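Local coordinates for DNA repair protein RAD7 (Saccharomyces cerevisiae, PDB 5ZB2) that acts in global genome nucleotide excision repair of nontranscribed DNA as part of a complex with RAD16 and ABF1, and also interacts with ELC1, at residues S300-L305 / S326-S331; K333-E338 / G354-V359. All blocks are in the same frame, centred on the assembly; numbering follows the deposited sequence.

Interaction 1 of 2, residues S300-L305 / S326-S331; sequences SFRRCL and SLNLNS
Asn-328 packs beside Ser-300 on the same face of two parallel strands and reaches Arg-302 in the loop beyond. Its CB meets Ser-300 OG at 3.4 Å, and its amide group extends to Arg-302, whose CB is 3.9 Å from Asn-328 OD1. CG is anti to the backbone N (chi1 -176°), and from there OD1 accepts from Asn-330 N at 2.8 Å, closing an Asx turn just where the strand ends. Asparagine suits the place, pairing a short stem with a carbonyl that can reach the N-H two residues on. An alanine here would probably leave Asn-330 N without that acceptor and the turn less firmly set, with a gap beside Arg-302 CB. Two nearly straight backbone bonds tie the chains: Phe-301 N gives to Asn-328 O, and Arg-303 N to Asn-330 O, each 2.9 Å. Beyond Asn-328, Arg-302 and Asn-330 run side by side in the same direction, CG on CB at 3.9 Å. The guanidinium then leaves the contact for a salt bridge with Glu-274, which also bonds Ser-300 OG. Ser-331 OG and CB lie against Arg-303 CG, the OG at 3.7 Å. This small hydroxyl gives a bond of 2.6 Å to Asn-330 OD1 and accepts from a water that in turn accepts from Arg-303 NH1. Leu-305 CD2 covers one face of that guanidinium, near its rim. Phe-301 and Leu-329 turn to the apolar interior, where both pack on Ile-312 of helix 309-320. These are the ends of two adjacent concave-side strands of a leucine-rich repeat solenoid and the turns after them, with strand 350-352 following next: Asn-328 touches Asp-352 there, and Asn-330 ND2 bonds to it.

Interaction 2 of 2, residues K333-E338 / G354-V359; sequences KELTKE and GFVRCV
Thr-336 and Cys-358 meet with their CA atoms 5.5 Å apart, and the CA of Lys-333 comes closest to that of Val-356, at 5.3 Å; the touching parts run in roughly the same direction, 37° from parallel. The second segment folds into a type I beta turn from Val-356 to Val-359, while the first leads into a helix with Thr-336 at its N-cap; a capping bond from Glu-338 N reaches Thr-336 OG1, which also hydrogen-bonds Asp-309. Between the segments the direct hydrogen bonds all come from side chains. Arg-357 holds Lys-333 O side-on with two nitrogens, NH2 at 3.0 Å and NE at 3.2 Å, the carbonyl oxygen lying somewhat out of the guanidinium plane. A bend at chi3 (55°) turns NE toward this oxygen, and arginine suits the place because it offers two N-H groups to one acceptor. Lys-333 answers in the other direction: its chain crosses Arg-357 obliquely, CG on CB at 3.9 Å, and carries NZ to Phe-355 O at 3.3 Å, well above the carbonyl plane. Cys-358 points toward the 333-338 segment, and its small side chain fits against the backbone there, SG 3.6 Å from Thr-336 C, in the crowded position between its own N and carbonyl carbon (chi1 72°). A water accepts from Cys-358 N and donates to Leu-335 O. Leu-335 meets Val-356 loosely through methyl groups and continues inward to Leu-329 and to Ile-312 of helix 309-320. Val-356 and Cys-358 lie on Phe-340 of helix 337-341, and Lys-337 reaches helix 361-370, so the contact joins successive convex-side loops and helices of the solenoid.

In the fold
Interaction 1 closes before interaction 2 opens along the chain, their centres 11 Å apart on the same side of the chain's centre. Interaction 1 joins the chain after strand 298-300 to that of strand 326-328, and interaction 2 joins the chain after 326-328 to that after 350-352, so they share the middle turn. Ser-331 N probably hydrogen-bonds to Gly-354 O at 2.8 Å, Leu-329 O lies 3.4 Å from Val-356 CG2, and Gly-354 N bonds Asp-352. Helix 309-320 neighbours both. This chain is the C-terminal part of RAD7, its leucine-rich repeats preceded by a long helix, and both contacts contribute to stacking turns near the C-terminal end.

Interaction 1 of 2, residues S300-L305 / S326-S331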
ATOM      1  N   SER A 300     -38.537 -16.957  -8.016  1.00 36.07           N
ATOM      2  CA  SER A 300     -37.911 -18.197  -8.460  1.00 36.93           C
ATOM      3  C   SER A 300     -38.390 -19.368  -7.615  1.00 37.32           C
ATOM      4  O   SER A 300     -38.392 -19.293  -6.382  1.00 37.09           O
ATOM      5  CB  SER A 300     -36.386 -18.114  -8.388  1.00 37.99           C
ATOM      6  OG  SER A 300     -35.805 -19.369  -8.715  1.00 35.39           O
ATOM      7  N   PHE A 301     -38.785 -20.447  -8.289  1.00 36.75           N
ATOM      8  CA  PHE A 301     -39.112 -21.717  -7.653  1.00 37.87           C
ATOM      9  C   PHE A 301     -38.222 -22.838  -8.183  1.00 38.19           C
ATOM     10  O   PHE A 301     -38.623 -24.003  -8.202  1.00 36.13           O
ATOM     11  CB  PHE A 301     -40.585 -22.069  -7.864  1.00 40.35           C
ATOM     12  CG  PHE A 301     -41.544 -21.050  -7.317  1.00 39.11           C
ATOM     13  CD1 PHE A 301     -41.565 -20.753  -5.966  1.00 40.03           C
ATOM     14  CD2 PHE A 301     -42.438 -20.402  -8.153  1.00 41.65           C
ATOM     15  CE1 PHE A 301     -42.452 -19.817  -5.459  1.00 41.23           C
ATOM     16  CE2 PHE A 301     -43.331 -19.467  -7.652  1.00 44.03           C
ATOM     17  CZ  PHE A 301     -43.336 -19.175  -6.306  1.00 40.27           C
ATOM     18  N   ARG A 302     -37.004 -22.496  -8.606  1.00 39.15           N
ATOM     19  CA  ARG A 302     -36.087 -23.473  -9.182  1.00 40.75           C
ATOM     20  C   ARG A 302     -35.992 -24.717  -8.310  1.00 40.39           C
ATOM     21  O   ARG A 302     -35.648 -24.636  -7.126  1.00 40.35           O
ATOM     22  CB  ARG A 302     -34.699 -22.849  -9.360  1.00 41.31           C
ATOM     23  CG  ARG A 302     -33.677 -23.785 -10.006  1.00 45.25           C
ATOM     24  CD  ARG A 302     -32.300 -23.140 -10.126  1.00 47.35           C
ATOM     25  NE  ARG A 302     -31.721 -22.886  -8.812  1.00 49.63           N
ATOM     26  CZ  ARG A 302     -31.136 -23.810  -8.058  1.00 51.74           C
ATOM     27  NH1 ARG A 302     -31.042 -25.066  -8.482  1.00 51.43           N
ATOM     28  NH2 ARG A 302     -30.646 -23.479  -6.871  1.00 49.11           N
ATOM     29  N   ARG A 303     -36.297 -25.866  -8.914  1.00 38.37           N
ATOM     30  CA  ARG A 303     -36.152 -27.180  -8.284  1.00 42.81           C
ATOM     31  C   ARG A 303     -37.053 -27.339  -7.061  1.00 42.61           C
ATOM     32  O   ARG A 303     -36.726 -28.076  -6.129  1.00 42.83           O
ATOM     33  CB  ARG A 303     -34.691 -27.469  -7.924  1.00 44.87           C
ATOM     34  CG  ARG A 303     -33.842 -27.843  -9.138  1.00 51.09           C
ATOM     35  CD  ARG A 303     -32.503 -28.451  -8.752  1.00 51.38           C
ATOM     36  NE  ARG A 303     -32.654 -29.655  -7.938  1.00 53.52           N
ATOM     37  CZ  ARG A 303     -33.015 -30.845  -8.409  1.00 60.60           C
ATOM     38  NH1 ARG A 303     -33.280 -31.004  -9.700  1.00 63.94           N
ATOM     39  NH2 ARG A 303     -33.121 -31.879  -7.586  1.00 72.97           N
ATOM     40  N   CYS A 304     -38.205 -26.663  -7.061  1.00 42.43           N
ATOM     41  CA  CYS A 304     -39.294 -26.989  -6.139  1.00 43.63           C
ATOM     42  C   CYS A 304     -40.134 -28.080  -6.793  1.00 43.73           C
ATOM     43  O   CYS A 304     -41.209 -27.843  -7.349  1.00 42.32           O
ATOM     44  CB  CYS A 304     -40.121 -25.755  -5.817  1.00 44.94           C
ATOM     45  SG  CYS A 304     -39.492 -24.808  -4.439  1.00 51.15           S
ATOM     46  N   LEU A 305     -39.628 -29.312  -6.693  1.00 43.29           N
ATOM     47  CA  LEU A 305     -40.043 -30.378  -7.599  1.00 42.43           C
ATOM     48  C   LEU A 305     -41.537 -30.672  -7.519  1.00 42.55           C
ATOM     49  O   LEU A 305     -42.118 -31.175  -8.488  1.00 41.55           O
ATOM     50  CB  LEU A 305     -39.234 -31.643  -7.305  1.00 46.16           C
ATOM     51  CG  LEU A 305     -37.711 -31.498  -7.394  1.00 54.93           C
ATOM     52  CD1 LEU A 305     -37.023 -32.796  -6.997  1.00 55.64           C
ATOM     53  CD2 LEU A 305     -37.274 -31.069  -8.795  1.00 50.58           C
ATOM     54  N   SER A 326     -38.954 -11.094 -14.007  1.00 50.19           N
ATOM     55  CA  SER A 326     -38.279 -12.358 -14.261  1.00 48.42           C
ATOM     56  C   SER A 326     -38.919 -13.439 -13.404  1.00 46.23           C
ATOM     57  O   SER A 326     -39.266 -13.198 -12.243  1.00 46.43           O
ATOM     58  CB  SER A 326     -36.772 -12.273 -13.973  1.00 49.05           C
ATOM     59  OG  SER A 326     -36.517 -11.998 -12.612  1.00 54.03           O
ATOM     60  N   LEU A 327     -39.074 -14.626 -13.985  1.00 44.19           N
ATOM     61  CA  LEU A 327     -39.729 -15.748 -13.326  1.00 43.09           C
ATOM     62  C   LEU A 327     -38.965 -17.018 -13.657  1.00 41.43           C
ATOM     63  O   LEU A 327     -38.657 -17.269 -14.826  1.00 42.82           O
ATOM     64  CB  LEU A 327     -41.190 -15.872 -13.775  1.00 44.57           C
ATOM     65  CG  LEU A 327     -42.022 -16.985 -13.135  1.00 42.23           C
ATOM     66  CD1 LEU A 327     -42.277 -16.699 -11.663  1.00 42.50           C
ATOM     67  CD2 LEU A 327     -43.333 -17.154 -13.882  1.00 41.20           C
ATOM     68  N   ASN A 328     -38.665 -17.817 -12.636  1.00 38.95           N
ATOM     69  CA  ASN A 328     -37.859 -19.025 -12.787  1.00 39.04           C
ATOM     70  C   ASN A 328     -38.684 -20.228 -12.347  1.00 36.70           C
ATOM     71  O   ASN A 328     -38.947 -20.402 -11.153  1.00 36.76           O
ATOM     72  CB  ASN A 328     -36.570 -18.917 -11.973  1.00 37.91           C
ATOM     73  CG  ASN A 328     -35.645 -20.104 -12.174  1.00 39.14           C
ATOM     74  OD1 ASN A 328     -36.073 -21.190 -12.573  1.00 36.97           O
ATOM     75  ND2 ASN A 328     -34.365 -19.902 -11.885  1.00 40.68           N
ATOM     76  N   LEU A 329     -39.077 -21.062 -13.313  1.00 33.81           N
ATOM     77  CA  LEU A 329     -39.826 -22.287 -13.060  1.00 36.60           C
ATOM     78  C   LEU A 329     -38.986 -23.533 -13.320  1.00 36.50           C
ATOM     79  O   LEU A 329     -39.536 -24.622 -13.522  1.00 35.95           O
ATOM     80  CB  LEU A 329     -41.088 -22.315 -13.923  1.00 37.11           C
ATOM     81  CG  LEU A 329     -42.003 -21.090 -13.816  1.00 37.35           C
ATOM     82  CD1 LEU A 329     -43.090 -21.164 -14.871  1.00 38.41           C
ATOM     83  CD2 LEU A 329     -42.619 -20.965 -12.421  1.00 35.66           C
ATOM     84  N   ASN A 330     -37.665 -23.392 -13.299  1.00 39.32           N
ATOM     85  CA  ASN A 330     -36.766 -24.461 -13.710  1.00 39.19           C
ATOM     86  C   ASN A 330     -37.012 -25.734 -12.913  1.00 38.88           C
ATOM     87  O   ASN A 330     -37.048 -25.718 -11.681  1.00 40.71           O
ATOM     88  CB  ASN A 330     -35.319 -24.000 -13.531  1.00 41.88           C
ATOM     89  CG  ASN A 330     -34.312 -25.002 -14.055  1.00 40.94           C
ATOM     90  OD1 ASN A 330     -34.155 -26.095 -13.511  1.00 39.43           O
ATOM     91  ND2 ASN A 330     -33.604 -24.619 -15.105  1.00 43.57           N
ATOM     92  N   SER A 331     -37.185 -26.840 -13.637  1.00 39.78           N
ATOM     93  CA  SER A 331     -37.328 -28.197 -13.109  1.00 42.71           C
ATOM     94  C   SER A 331     -38.696 -28.459 -12.492  1.00 41.85           C
ATOM     95  O   SER A 331     -38.851 -29.473 -11.794  1.00 44.18           O
ATOM     96  CB  SER A 331     -36.254 -28.529 -12.067  1.00 43.67           C
ATOM     97  OG  SER A 331     -34.954 -28.355 -12.593  1.00 42.52           O
TER
HETATM   98  O   HOH W   1     -32.677 -29.639 -12.149  1.00 49.94           O

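Interaction 2 of 2, residues K333-E338 / G354-V359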
ATOM      1  N   LYS A 333     -41.421 -30.140 -12.956  1.00 48.04           N
ATOM      2  CA  LYS A 333     -41.901 -31.208 -13.823  1.00 51.96           C
ATOM      3  C   LYS A 333     -43.408 -31.405 -13.731  1.00 51.27           C
ATOM      4  O   LYS A 333     -43.996 -31.997 -14.641  1.00 52.21           O
ATOM      5  CB  LYS A 333     -41.196 -32.517 -13.466  1.00 54.63           C
ATOM      6  CG  LYS A 333     -40.607 -33.256 -14.656  1.00 77.63           C
ATOM      7  CD  LYS A 333     -39.336 -32.586 -15.162  1.00 66.41           C
ATOM      8  CE  LYS A 333     -38.636 -33.443 -16.207  1.00 74.67           C
ATOM      9  NZ  LYS A 333     -37.367 -32.828 -16.680  1.00 79.82           N
ATOM     10  N   GLU A 334     -44.045 -30.928 -12.659  1.00 48.39           N
ATOM     11  CA  GLU A 334     -45.474 -31.150 -12.473  1.00 48.05           C
ATOM     12  C   GLU A 334     -46.343 -30.156 -13.229  1.00 47.30           C
ATOM     13  O   GLU A 334     -47.548 -30.394 -13.360  1.00 47.26           O
ATOM     14  CB  GLU A 334     -45.825 -31.093 -10.986  1.00 45.40           C
ATOM     15  CG  GLU A 334     -45.197 -32.202 -10.163  1.00 45.18           C
ATOM     16  CD  GLU A 334     -45.622 -33.581 -10.625  1.00 47.63           C
ATOM     17  OE1 GLU A 334     -46.815 -33.758 -10.953  1.00 49.26           O
ATOM     18  OE2 GLU A 334     -44.759 -34.482 -10.674  1.00 47.51           O
ATOM     19  N   LEU A 335     -45.779 -29.066 -13.730  1.00 41.41           N
ATOM     20  CA  LEU A 335     -46.582 -28.098 -14.460  1.00 45.80           C
ATOM     21  C   LEU A 335     -47.143 -28.720 -15.733  1.00 47.42           C
ATOM     22  O   LEU A 335     -46.559 -29.637 -16.317  1.00 48.52           O
ATOM     23  CB  LEU A 335     -45.750 -26.860 -14.805  1.00 44.45           C
ATOM     24  CG  LEU A 335     -45.241 -26.036 -13.620  1.00 43.99           C
ATOM     25  CD1 LEU A 335     -44.328 -24.923 -14.104  1.00 42.44           C
ATOM     26  CD2 LEU A 335     -46.405 -25.464 -12.811  1.00 43.54           C
ATOM     27  N   THR A 336     -48.294 -28.217 -16.155  1.00 46.42           N
ATOM     28  CA  THR A 336     -48.906 -28.581 -17.422  1.00 49.22           C
ATOM     29  C   THR A 336     -49.102 -27.313 -18.245  1.00 49.96           C
ATOM     30  O   THR A 336     -48.746 -26.211 -17.821  1.00 48.64           O
ATOM     31  CB  THR A 336     -50.243 -29.307 -17.218  1.00 48.68           C
ATOM     32  OG1 THR A 336     -51.268 -28.357 -16.909  1.00 45.80           O
ATOM     33  CG2 THR A 336     -50.147 -30.339 -16.096  1.00 47.95           C
ATOM     34  N   LYS A 337     -49.689 -27.477 -19.431  1.00 52.58           N
ATOM     35  CA  LYS A 337     -49.894 -26.334 -20.313  1.00 54.92           C
ATOM     36  C   LYS A 337     -50.829 -25.305 -19.689  1.00 54.86           C
ATOM     37  O   LYS A 337     -50.732 -24.112 -19.997  1.00 54.50           O
ATOM     38  CB  LYS A 337     -50.444 -26.811 -21.657  1.00 64.47           C
ATOM     39  CG  LYS A 337     -50.524 -25.730 -22.718  1.00 81.01           C
ATOM     40  CD  LYS A 337     -50.936 -26.318 -24.057  1.00113.31           C
ATOM     41  CE  LYS A 337     -50.878 -25.288 -25.174  1.00100.18           C
ATOM     42  NZ  LYS A 337     -51.284 -25.875 -26.481  1.00109.54           N
ATOM     43  N   GLU A 338     -51.726 -25.738 -18.800  1.00 54.42           N
ATOM     44  CA  GLU A 338     -52.697 -24.817 -18.218  1.00 58.53           C
ATOM     45  C   GLU A 338     -52.018 -23.721 -17.407  1.00 55.05           C
ATOM     46  O   GLU A 338     -52.506 -22.585 -17.370  1.00 56.09           O
ATOM     47  CB  GLU A 338     -53.689 -25.586 -17.342  1.00 62.05           C
ATOM     48  CG  GLU A 338     -54.842 -24.741 -16.813  1.00 81.51           C
ATOM     49  CD  GLU A 338     -55.739 -24.217 -17.918  1.00 92.56           C
ATOM     50  OE1 GLU A 338     -55.617 -24.703 -19.064  1.00 79.73           O
ATOM     51  OE2 GLU A 338     -56.565 -23.321 -17.641  1.00 91.03           O
ATOM     52  N   GLY A 354     -36.170 -24.186 -17.961  1.00 45.36           N
ATOM     53  CA  GLY A 354     -35.280 -25.320 -18.092  1.00 48.01           C
ATOM     54  C   GLY A 354     -35.791 -26.551 -17.378  1.00 46.87           C
ATOM     55  O   GLY A 354     -36.149 -26.495 -16.197  1.00 44.26           O
ATOM     56  N   PHE A 355     -35.824 -27.675 -18.093  1.00 49.52           N
ATOM     57  CA  PHE A 355     -36.269 -28.955 -17.547  1.00 50.28           C
ATOM     58  C   PHE A 355     -37.749 -28.932 -17.166  1.00 49.44           C
ATOM     59  O   PHE A 355     -38.183 -29.689 -16.296  1.00 50.97           O
ATOM     60  CB  PHE A 355     -35.420 -29.372 -16.341  1.00 51.03           C
ATOM     61  CG  PHE A 355     -33.982 -29.634 -16.678  1.00 52.65           C
ATOM     62  CD1 PHE A 355     -33.595 -30.854 -17.213  1.00 54.61           C
ATOM     63  CD2 PHE A 355     -33.016 -28.666 -16.458  1.00 51.26           C
ATOM     64  CE1 PHE A 355     -32.270 -31.101 -17.527  1.00 52.89           C
ATOM     65  CE2 PHE A 355     -31.690 -28.908 -16.768  1.00 53.91           C
ATOM     66  CZ  PHE A 355     -31.318 -30.127 -17.304  1.00 54.24           C
ATOM     67  N   VAL A 356     -38.537 -28.071 -17.811  1.00 47.75           N
ATOM     68  CA  VAL A 356     -39.985 -28.059 -17.623  1.00 49.80           C
ATOM     69  C   VAL A 356     -40.576 -28.994 -18.674  1.00 51.32           C
ATOM     70  O   VAL A 356     -40.744 -28.626 -19.839  1.00 49.66           O
ATOM     71  CB  VAL A 356     -40.566 -26.647 -17.712  1.00 47.38           C
ATOM     72  CG1 VAL A 356     -42.073 -26.679 -17.486  1.00 47.32           C
ATOM     73  CG2 VAL A 356     -39.911 -25.747 -16.676  1.00 44.97           C
ATOM     74  N   ARG A 357     -40.910 -30.209 -18.238  1.00 55.27           N
ATOM     75  CA  ARG A 357     -41.316 -31.282 -19.142  1.00 57.24           C
ATOM     76  C   ARG A 357     -42.367 -30.826 -20.152  1.00 57.64           C
ATOM     77  O   ARG A 357     -42.234 -31.066 -21.355  1.00 56.81           O
ATOM     78  CB  ARG A 357     -41.836 -32.453 -18.305  1.00 66.15           C
ATOM     79  CG  ARG A 357     -42.519 -33.579 -19.071  1.00 73.60           C
ATOM     80  CD  ARG A 357     -43.174 -34.553 -18.100  1.00 81.89           C
ATOM     81  NE  ARG A 357     -44.097 -33.868 -17.198  1.00 75.40           N
ATOM     82  CZ  ARG A 357     -45.327 -33.486 -17.529  1.00 63.61           C
ATOM     83  NH1 ARG A 357     -45.802 -33.724 -18.745  1.00 58.57           N
ATOM     84  NH2 ARG A 357     -46.082 -32.858 -16.638  1.00 58.44           N
ATOM     85  N   CYS A 358     -43.432 -30.176 -19.677  1.00 53.94           N
ATOM     86  CA  CYS A 358     -44.597 -29.939 -20.523  1.00 55.13           C
ATOM     87  C   CYS A 358     -44.352 -28.916 -21.628  1.00 52.20           C
ATOM     88  O   CYS A 358     -45.168 -28.834 -22.550  1.00 53.95           O
ATOM     89  CB  CYS A 358     -45.781 -29.486 -19.663  1.00 51.81           C
ATOM     90  SG  CYS A 358     -45.616 -27.815 -19.017  1.00 44.79           S
ATOM     91  N   VAL A 359     -43.262 -28.147 -21.575  1.00 51.75           N
ATOM     92  CA  VAL A 359     -43.056 -27.074 -22.543  1.00 53.15           C
ATOM     93  C   VAL A 359     -42.834 -27.668 -23.928  1.00 55.52           C
ATOM     94  O   VAL A 359     -42.011 -28.575 -24.109  1.00 57.52           O
ATOM     95  CB  VAL A 359     -41.876 -26.184 -22.123  1.00 52.90           C
ATOM     96  CG1 VAL A 359     -41.638 -25.073 -23.144  1.00 53.68           C
ATOM     97  CG2 VAL A 359     -42.129 -25.580 -20.753  1.00 51.28           C
TER
HETATM   98  O   HOH W   2     -43.763 -29.894 -16.648  1.00 51.76           O